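Local structure of glycoside Hydrolase (Bacteroides uniformis, 5T99) at residues G476-V481 against H539-N544; E494-T499 against Y532-E537. The protein probably hydrolyses galactosidic bonds in agarose-derived oligosaccharides, as a family 2 glycoside hydrolase whose pocket binds the sugar mimic D-galacto-isofagomine. All blocks are in the same frame, centred on the assembly; numbering follows the deposited sequence.

In the fold
Contacts 1 and 2 share helix 534-543 of the TIM barrel. Its first turn and the residues just before it meet the end of strand 490-495 and the following loop in contact 2, while its last turns lie against the start of helix 478-484 in contact 1. The centres of the two contacts are about 14 Å apart, and Tyr478 joins them: its OH lies 2.5 Å from Glu537 OE2, probably a hydrogen bond. Contact 2 reaches the active-site pocket, where Glu494 and Ser497 bind D-galacto-isofagomine directly. Contact 1 stands further back, with the side chain of Tyr478 about 13 Å from that ligand, and is packing on the outer layer of the barrel.

Contact 1. Residues G476-V481 against H539-N544; sequences GKYAEV and HFQEMN
Gly476 faces Phe540 with 7.3 Å between their CA atoms and Ala479 faces Asn544 with 6.8 Å, so the segments run side by side in the same direction, as neighbouring outer helices of a TIM barrel do. No hydrogen bond crosses between them; the join is made by packing, chiefly of Tyr478. CD2 of its ring lies 4.2 Å from Phe540 CB, the ring turns its edge to Phe540 O and Asn544 ND2, and its hydroxyl continues to Glu537, which Gln541 NE2 also meets. Asn544 suits the end of its helix because its amide is both donor and acceptor. With CG beside the backbone N (chi1 -64°), ND2 reaches back to a lone pair of Phe540 O at 2.9 Å, a fairly straight bond (160° at the hydrogen) in the last turn. The same ND2 rests 3.5 Å from Tyr478 CB, with amide and ring planes nearly perpendicular, while OD1 takes a weak bond from Gln482. A leucine here would probably leave the Phe540 carbonyl without this donor and Gln482 without this acceptor. Ala479, a mere methyl, lets the amide come close. The Phe540 ring has His539 ND1 over one face and, over the opposite one, Gly476, whose CA lies 4.3 Å from Phe540 CZ.

Contact 2. Residues E494-T499 against Y532-E537; sequences ETSSCT and YPPDIE. With GIF (D-galacto-isofagomine), chain C.
Ser496 and Tyr532 grip each other by two hydrogen bonds where strand 490-495 of the TIM barrel ends and the chain leads into helix 534-543. Tyr532 N donates to Ser496 O at 3.0 Å, and Ser496 OG, small enough to fit beside Pro534 CD, donates to Tyr532 O at 2.8 Å, arriving nearly along the C=O axis (162°).

Tyr532 can be followed outward. Its CB points away from 494-499, but CG sits in the crowded position between backbone N and carbonyl carbon (chi1 47°), which swings the ring back over Ser496. CD1 lies 4.0 Å from Ser496 CA, whose hydrogen makes a CH-pi contact with the face; CD2 is nearest Ser496 O, and CE1 and CZ both approach Ser496 N, CZ at 3.4 Å. Beyond CZ, the OH passes Thr495 CA and donates to Glu537 OE1 at 2.6 Å, which ties the tip of the ring to the helix. Glu537 is buried, and its other oxygen, OE2, is the one that faces contact 1. Its flat carboxylate also covers a methyl: Thr495 CG2 lies 3.5 Å from Glu537 CD, while Thr495 OG1 turns to Glu550.

The corner of the chain at Glu494 and the loop after it also serve the pocket. Glu494, probably the counterpart of the nucleophile of family 2 relatives, is held by Arg346 and Tyr473 and accepts from the ligand N at 2.6 Å to OE2. Ser497 OG meets the ligand's hydroxyl O at 2.9 Å.

Contact 1. Residues G476-V481 against H539-N544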
ATOM      1  N   GLY A 476     -20.408  16.970   6.662  1.00 21.84           N
ATOM      2  CA  GLY A 476     -21.630  17.721   6.937  1.00 21.85           C
ATOM      3  C   GLY A 476     -22.687  16.963   7.723  1.00 22.28           C
ATOM      4  O   GLY A 476     -23.534  17.582   8.381  1.00 21.63           O
ATOM      5  N   LYS A 477     -22.649  15.631   7.663  1.00 22.87           N
ATOM      6  CA  LYS A 477     -23.594  14.796   8.418  1.00 23.80           C
ATOM      7  C   LYS A 477     -23.051  14.155   9.701  1.00 22.62           C
ATOM      8  O   LYS A 477     -23.765  13.365  10.327  1.00 22.86           O
ATOM      9  CB  LYS A 477     -24.171  13.716   7.489  1.00 25.08           C
ATOM     10  CG  LYS A 477     -24.849  14.264   6.239  1.00 26.12           C
ATOM     11  CD  LYS A 477     -26.051  15.127   6.583  1.00 26.79           C
ATOM     12  CE  LYS A 477     -26.874  15.460   5.344  1.00 27.85           C
ATOM     13  NZ  LYS A 477     -28.146  16.123   5.747  1.00 28.60           N
ATOM     14  N   TYR A 478     -21.831  14.494  10.121  1.00 21.35           N
ATOM     15  CA  TYR A 478     -21.239  13.854  11.308  1.00 21.17           C
ATOM     16  C   TYR A 478     -22.059  14.125  12.569  1.00 21.95           C
ATOM     17  O   TYR A 478     -22.327  13.205  13.338  1.00 20.90           O
ATOM     18  CB  TYR A 478     -19.787  14.297  11.544  1.00 20.31           C
ATOM     19  CG  TYR A 478     -18.742  13.785  10.564  1.00 19.46           C
ATOM     20  CD1 TYR A 478     -19.053  12.868   9.545  1.00 19.56           C
ATOM     21  CD2 TYR A 478     -17.421  14.189  10.688  1.00 19.12           C
ATOM     22  CE1 TYR A 478     -18.072  12.404   8.671  1.00 19.22           C
ATOM     23  CE2 TYR A 478     -16.439  13.725   9.827  1.00 19.13           C
ATOM     24  CZ  TYR A 478     -16.768  12.834   8.823  1.00 18.96           C
ATOM     25  OH  TYR A 478     -15.800  12.386   7.973  1.00 19.13           O
ATOM     26  N   ALA A 479     -22.459  15.380  12.768  1.00 22.31           N
ATOM     27  CA  ALA A 479     -23.256  15.737  13.930  1.00 23.13           C
ATOM     28  C   ALA A 479     -24.606  15.014  13.939  1.00 23.73           C
ATOM     29  O   ALA A 479     -25.003  14.447  14.961  1.00 24.16           O
ATOM     30  CB  ALA A 479     -23.452  17.247  14.003  1.00 23.44           C
ATOM     31  N   GLU A 480     -25.295  15.017  12.796  1.00 24.28           N
ATOM     32  CA  GLU A 480     -26.635  14.424  12.696  1.00 23.92           C
ATOM     33  C   GLU A 480     -26.631  12.906  12.934  1.00 23.49           C
ATOM     34  O   GLU A 480     -27.500  12.398  13.644  1.00 24.18           O
ATOM     35  CB  GLU A 480     -27.294  14.766  11.348  1.00 24.08           C
ATOM     36  CG  GLU A 480     -28.641  14.090  11.128  1.00 25.22           C
ATOM     37  CD  GLU A 480     -29.328  14.507   9.842  1.00 25.62           C
ATOM     38  OE1 GLU A 480     -29.255  13.746   8.854  1.00 26.57           O
ATOM     39  OE2 GLU A 480     -29.952  15.585   9.828  1.00 26.16           O
ATOM     40  N   VAL A 481     -25.673  12.183  12.350  1.00 22.48           N
ATOM     41  CA  VAL A 481     -25.636  10.720  12.513  1.00 21.99           C
ATOM     42  C   VAL A 481     -25.383  10.305  13.961  1.00 21.64           C
ATOM     43  O   VAL A 481     -25.874   9.269  14.377  1.00 21.24           O
ATOM     44  CB  VAL A 481     -24.626  10.035  11.565  1.00 21.44           C
ATOM     45  CG1 VAL A 481     -23.183  10.206  12.049  1.00 21.38           C
ATOM     46  CG2 VAL A 481     -24.973   8.562  11.386  1.00 21.36           C
ATOM     47  N   HIS A 539     -12.054  20.772   9.845  1.00 22.41           N
ATOM     48  CA  HIS A 539     -13.071  21.504  10.574  1.00 23.35           C
ATOM     49  C   HIS A 539     -14.061  20.561  11.256  1.00 22.88           C
ATOM     50  O   HIS A 539     -14.282  20.663  12.466  1.00 22.93           O
ATOM     51  CB  HIS A 539     -13.815  22.456   9.633  1.00 25.14           C
ATOM     52  CG  HIS A 539     -14.818  23.311  10.331  1.00 26.37           C
ATOM     53  ND1 HIS A 539     -16.177  23.173  10.138  1.00 27.23           N
ATOM     54  CD2 HIS A 539     -14.663  24.283  11.256  1.00 27.98           C
ATOM     55  CE1 HIS A 539     -16.814  24.046  10.895  1.00 28.15           C
ATOM     56  NE2 HIS A 539     -15.920  24.727  11.588  1.00 29.31           N
ATOM     57  N   PHE A 540     -14.640  19.640  10.490  1.00 22.39           N
ATOM     58  CA  PHE A 540     -15.665  18.743  11.035  1.00 22.08           C
ATOM     59  C   PHE A 540     -15.083  17.640  11.937  1.00 21.92           C
ATOM     60  O   PHE A 540     -15.791  17.160  12.826  1.00 22.01           O
ATOM     61  CB  PHE A 540     -16.579  18.188   9.926  1.00 22.65           C
ATOM     62  CG  PHE A 540     -17.589  19.197   9.399  1.00 22.78           C
ATOM     63  CD1 PHE A 540     -18.689  19.577  10.174  1.00 22.80           C
ATOM     64  CD2 PHE A 540     -17.449  19.772   8.132  1.00 23.11           C
ATOM     65  CE1 PHE A 540     -19.623  20.504   9.699  1.00 22.87           C
ATOM     66  CE2 PHE A 540     -18.386  20.698   7.651  1.00 22.99           C
ATOM     67  CZ  PHE A 540     -19.469  21.066   8.436  1.00 22.43           C
ATOM     68  N   GLN A 541     -13.810  17.264  11.747  1.00 21.27           N
ATOM     69  CA  GLN A 541     -13.111  16.383  12.706  1.00 21.09           C
ATOM     70  C   GLN A 541     -12.947  17.055  14.065  1.00 22.40           C
ATOM     71  O   GLN A 541     -13.138  16.405  15.099  1.00 21.51           O
ATOM     72  CB  GLN A 541     -11.735  15.923  12.201  1.00 19.43           C
ATOM     73  CG  GLN A 541     -11.783  14.924  11.055  1.00 19.31           C
ATOM     74  CD  GLN A 541     -12.186  13.493  11.441  1.00 18.96           C
ATOM     75  OE1 GLN A 541     -12.059  13.058  12.596  1.00 17.94           O
ATOM     76  NE2 GLN A 541     -12.655  12.745  10.447  1.00 18.74           N
ATOM     77  N   GLU A 542     -12.589  18.342  14.071  1.00 24.53           N
ATOM     78  CA  GLU A 542     -12.451  19.093  15.332  1.00 26.91           C
ATOM     79  C   GLU A 542     -13.783  19.266  16.054  1.00 26.97           C
ATOM     80  O   GLU A 542     -13.824  19.149  17.268  1.00 28.30           O
ATOM     81  CB  GLU A 542     -11.787  20.453  15.116  1.00 28.92           C
ATOM     82  CG  GLU A 542     -10.307  20.332  14.776  1.00 32.15           C
ATOM     83  CD  GLU A 542      -9.660  21.653  14.379  1.00 34.40           C
ATOM     84  OE1 GLU A 542     -10.172  22.725  14.814  1.00 36.71           O
ATOM     85  OE2 GLU A 542      -8.638  21.609  13.637  1.00 33.09           O
ATOM     86  N   MET A 543     -14.861  19.525  15.320  0.50 26.98           N
ATOM     87  CA  MET A 543     -16.181  19.689  15.938  0.50 27.05           C
ATOM     88  C   MET A 543     -16.840  18.370  16.374  0.50 26.33           C
ATOM     89  O   MET A 543     -17.835  18.401  17.105  0.50 26.61           O
ATOM     90  CB  MET A 543     -17.115  20.457  14.995  0.50 27.80           C
ATOM     91  CG  MET A 543     -16.672  21.890  14.705  0.50 27.77           C
ATOM     92  SD  MET A 543     -16.089  22.771  16.165  0.50 28.29           S
ATOM     93  CE  MET A 543     -17.568  22.783  17.177  0.50 28.07           C
ATOM     94  N   ASN A 544     -16.305  17.228  15.928  1.00 25.52           N
ATOM     95  CA  ASN A 544     -16.861  15.907  16.260  1.00 23.97           C
ATOM     96  C   ASN A 544     -15.751  14.973  16.790  1.00 23.14           C
ATOM     97  O   ASN A 544     -15.321  14.045  16.088  1.00 22.16           O
ATOM     98  CB  ASN A 544     -17.572  15.315  15.033  1.00 23.78           C
ATOM     99  CG  ASN A 544     -18.789  16.140  14.598  1.00 23.98           C
ATOM    100  OD1 ASN A 544     -19.865  16.057  15.202  1.00 24.75           O
ATOM    101  ND2 ASN A 544     -18.625  16.936  13.543  1.00 23.50           N
TER

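Contact 2. Residues E494-T499 against Y532-E537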
ATOM      1  N   GLU A 494     -13.445   7.471   4.108  1.00 16.45           N
ATOM      2  CA  GLU A 494     -12.915   8.058   2.871  1.00 17.57           C
ATOM      3  C   GLU A 494     -13.232   9.555   2.881  1.00 18.53           C
ATOM      4  O   GLU A 494     -14.376   9.946   3.150  1.00 18.87           O
ATOM      5  CB  GLU A 494     -13.504   7.354   1.649  1.00 17.87           C
ATOM      6  CG  GLU A 494     -12.520   7.058   0.541  1.00 18.27           C
ATOM      7  CD  GLU A 494     -13.205   6.445  -0.668  1.00 19.05           C
ATOM      8  OE1 GLU A 494     -13.508   5.240  -0.617  1.00 18.57           O
ATOM      9  OE2 GLU A 494     -13.441   7.169  -1.672  1.00 19.73           O
ATOM     10  N   THR A 495     -12.228  10.399   2.644  1.00 18.69           N
ATOM     11  CA  THR A 495     -12.412  11.839   2.830  1.00 18.91           C
ATOM     12  C   THR A 495     -11.728  12.683   1.751  1.00 19.60           C
ATOM     13  O   THR A 495     -10.768  12.250   1.100  1.00 19.67           O
ATOM     14  CB  THR A 495     -11.946  12.298   4.235  1.00 18.96           C
ATOM     15  OG1 THR A 495     -10.540  12.067   4.407  1.00 19.50           O
ATOM     16  CG2 THR A 495     -12.697  11.557   5.333  1.00 19.22           C
ATOM     17  N   SER A 496     -12.256  13.895   1.600  1.00 19.97           N
ATOM     18  CA  SER A 496     -11.783  14.923   0.677  1.00 20.64           C
ATOM     19  C   SER A 496     -12.103  14.601  -0.785  1.00 21.02           C
ATOM     20  O   SER A 496     -13.080  15.096  -1.294  1.00 21.30           O
ATOM     21  CB  SER A 496     -10.291  15.255   0.882  1.00 20.64           C
ATOM     22  OG  SER A 496      -9.946  16.437   0.186  1.00 20.57           O
ATOM     23  N   SER A 497     -11.306  13.754  -1.436  1.00 22.12           N
ATOM     24  CA  SER A 497     -11.318  13.594  -2.910  1.00 23.01           C
ATOM     25  C   SER A 497     -11.048  14.902  -3.691  1.00 23.81           C
ATOM     26  O   SER A 497     -11.411  15.026  -4.862  1.00 23.93           O
ATOM     27  CB  SER A 497     -12.599  12.885  -3.401  1.00 22.79           C
ATOM     28  OG  SER A 497     -12.364  11.498  -3.572  1.00 22.72           O
ATOM     29  N   CYS A 498     -10.361  15.843  -3.040  1.00 25.18           N
ATOM     30  CA  CYS A 498      -9.842  17.039  -3.673  1.00 25.04           C
ATOM     31  C   CYS A 498      -8.812  16.593  -4.706  1.00 25.31           C
ATOM     32  O   CYS A 498      -8.081  15.612  -4.502  1.00 25.04           O
ATOM     33  CB  CYS A 498      -9.189  17.935  -2.611  1.00 26.12           C
ATOM     34  SG  CYS A 498      -8.667  19.581  -3.158  1.00 28.58           S
ATOM     35  N   THR A 499      -8.776  17.295  -5.829  1.00 25.39           N
ATOM     36  CA  THR A 499      -7.882  16.961  -6.926  1.00 25.00           C
ATOM     37  C   THR A 499      -6.911  18.105  -7.195  1.00 24.71           C
ATOM     38  O   THR A 499      -7.246  19.280  -6.994  1.00 24.70           O
ATOM     39  CB  THR A 499      -8.684  16.653  -8.201  1.00 24.92           C
ATOM     40  OG1 THR A 499      -9.579  17.738  -8.480  1.00 24.77           O
ATOM     41  CG2 THR A 499      -9.487  15.388  -8.011  1.00 24.79           C
ATOM     42  N   TYR A 532     -14.460  17.784  -1.518  1.00 23.16           N
ATOM     43  CA  TYR A 532     -14.310  19.022  -0.766  1.00 24.12           C
ATOM     44  C   TYR A 532     -12.855  19.157  -0.332  1.00 24.87           C
ATOM     45  O   TYR A 532     -12.157  18.147  -0.222  1.00 26.74           O
ATOM     46  CB  TYR A 532     -15.237  19.038   0.462  1.00 24.35           C
ATOM     47  CG  TYR A 532     -15.198  17.766   1.281  1.00 24.09           C
ATOM     48  CD1 TYR A 532     -14.269  17.607   2.305  1.00 24.06           C
ATOM     49  CD2 TYR A 532     -16.081  16.721   1.029  1.00 23.65           C
ATOM     50  CE1 TYR A 532     -14.220  16.448   3.057  1.00 23.49           C
ATOM     51  CE2 TYR A 532     -16.042  15.549   1.782  1.00 24.03           C
ATOM     52  CZ  TYR A 532     -15.100  15.419   2.797  1.00 23.21           C
ATOM     53  OH  TYR A 532     -15.021  14.274   3.556  1.00 21.60           O
ATOM     54  N   PRO A 533     -12.387  20.393  -0.075  1.00 25.10           N
ATOM     55  CA  PRO A 533     -10.979  20.546   0.308  1.00 24.46           C
ATOM     56  C   PRO A 533     -10.687  19.948   1.687  1.00 23.05           C
ATOM     57  O   PRO A 533     -11.597  19.825   2.487  1.00 23.07           O
ATOM     58  CB  PRO A 533     -10.766  22.071   0.335  1.00 24.81           C
ATOM     59  CG  PRO A 533     -11.983  22.666  -0.280  1.00 25.71           C
ATOM     60  CD  PRO A 533     -13.094  21.683  -0.064  1.00 25.76           C
ATOM     61  N   PRO A 534      -9.421  19.593   1.965  1.00 22.44           N
ATOM     62  CA  PRO A 534      -9.037  19.055   3.281  1.00 22.30           C
ATOM     63  C   PRO A 534      -9.473  19.901   4.485  1.00 22.49           C
ATOM     64  O   PRO A 534      -9.766  19.343   5.557  1.00 22.76           O
ATOM     65  CB  PRO A 534      -7.507  18.996   3.196  1.00 22.02           C
ATOM     66  CG  PRO A 534      -7.225  18.787   1.752  1.00 22.31           C
ATOM     67  CD  PRO A 534      -8.293  19.550   1.010  1.00 22.42           C
ATOM     68  N   ASP A 535      -9.516  21.220   4.296  1.00 21.94           N
ATOM     69  CA  ASP A 535      -9.899  22.180   5.350  1.00 22.24           C
ATOM     70  C   ASP A 535     -11.278  21.837   5.946  1.00 21.69           C
ATOM     71  O   ASP A 535     -11.496  21.994   7.150  1.00 20.56           O
ATOM     72  CB  ASP A 535      -9.945  23.638   4.813  1.00 22.70           C
ATOM     73  CG  ASP A 535      -8.759  24.001   3.907  1.00 23.25           C
ATOM     74  OD1 ASP A 535      -8.154  25.090   4.073  1.00 22.89           O
ATOM     75  OD2 ASP A 535      -8.448  23.204   3.000  1.00 24.49           O
ATOM     76  N   ILE A 536     -12.194  21.387   5.082  1.00 21.70           N
ATOM     77  CA  ILE A 536     -13.555  21.009   5.482  1.00 22.43           C
ATOM     78  C   ILE A 536     -13.539  19.779   6.400  1.00 21.70           C
ATOM     79  O   ILE A 536     -14.256  19.754   7.407  1.00 21.46           O
ATOM     80  CB  ILE A 536     -14.463  20.758   4.237  1.00 23.30           C
ATOM     81  CG1 ILE A 536     -14.730  22.067   3.479  1.00 24.00           C
ATOM     82  CG2 ILE A 536     -15.782  20.080   4.606  1.00 23.30           C
ATOM     83  CD1 ILE A 536     -15.630  23.052   4.209  1.00 24.64           C
ATOM     84  N   GLU A 537     -12.733  18.769   6.068  1.00 20.84           N
ATOM     85  CA  GLU A 537     -12.631  17.589   6.944  1.00 20.57           C
ATOM     86  C   GLU A 537     -12.013  17.963   8.300  1.00 20.55           C
ATOM     87  O   GLU A 537     -12.549  17.582   9.349  1.00 19.69           O
ATOM     88  CB  GLU A 537     -11.840  16.457   6.295  1.00 20.22           C
ATOM     89  CG  GLU A 537     -12.001  15.107   6.997  1.00 20.57           C
ATOM     90  CD  GLU A 537     -13.416  14.558   6.985  1.00 20.32           C
ATOM     91  OE1 GLU A 537     -14.131  14.733   5.968  1.00 20.66           O
ATOM     92  OE2 GLU A 537     -13.800  13.933   7.989  1.00 19.30           O
TER
HETATM   93  C   GIF C 901     -14.384   5.075  -3.985  1.00 18.07           C
HETATM   94  N   GIF C 901     -14.935   6.367  -3.602  1.00 18.35           N
HETATM   95  O   GIF C 901     -13.659  10.040  -5.665  1.00 18.41           O
HETATM   96  C1  GIF C 901     -13.000   5.255  -4.576  1.00 17.93           C
HETATM   97  O1  GIF C 901     -13.776   5.907  -6.755  1.00 18.58           O
HETATM   98  C2  GIF C 901     -12.984   6.339  -5.650  1.00 18.30           C
HETATM   99  O2  GIF C 901     -12.569   4.019  -5.142  1.00 16.65           O
HETATM  100  C3  GIF C 901     -13.521   7.665  -5.120  1.00 18.41           C
HETATM  101  C4  GIF C 901     -14.917   7.481  -4.534  1.00 18.45           C
HETATM  102  C5  GIF C 901     -13.546   8.724  -6.224  1.00 18.53           C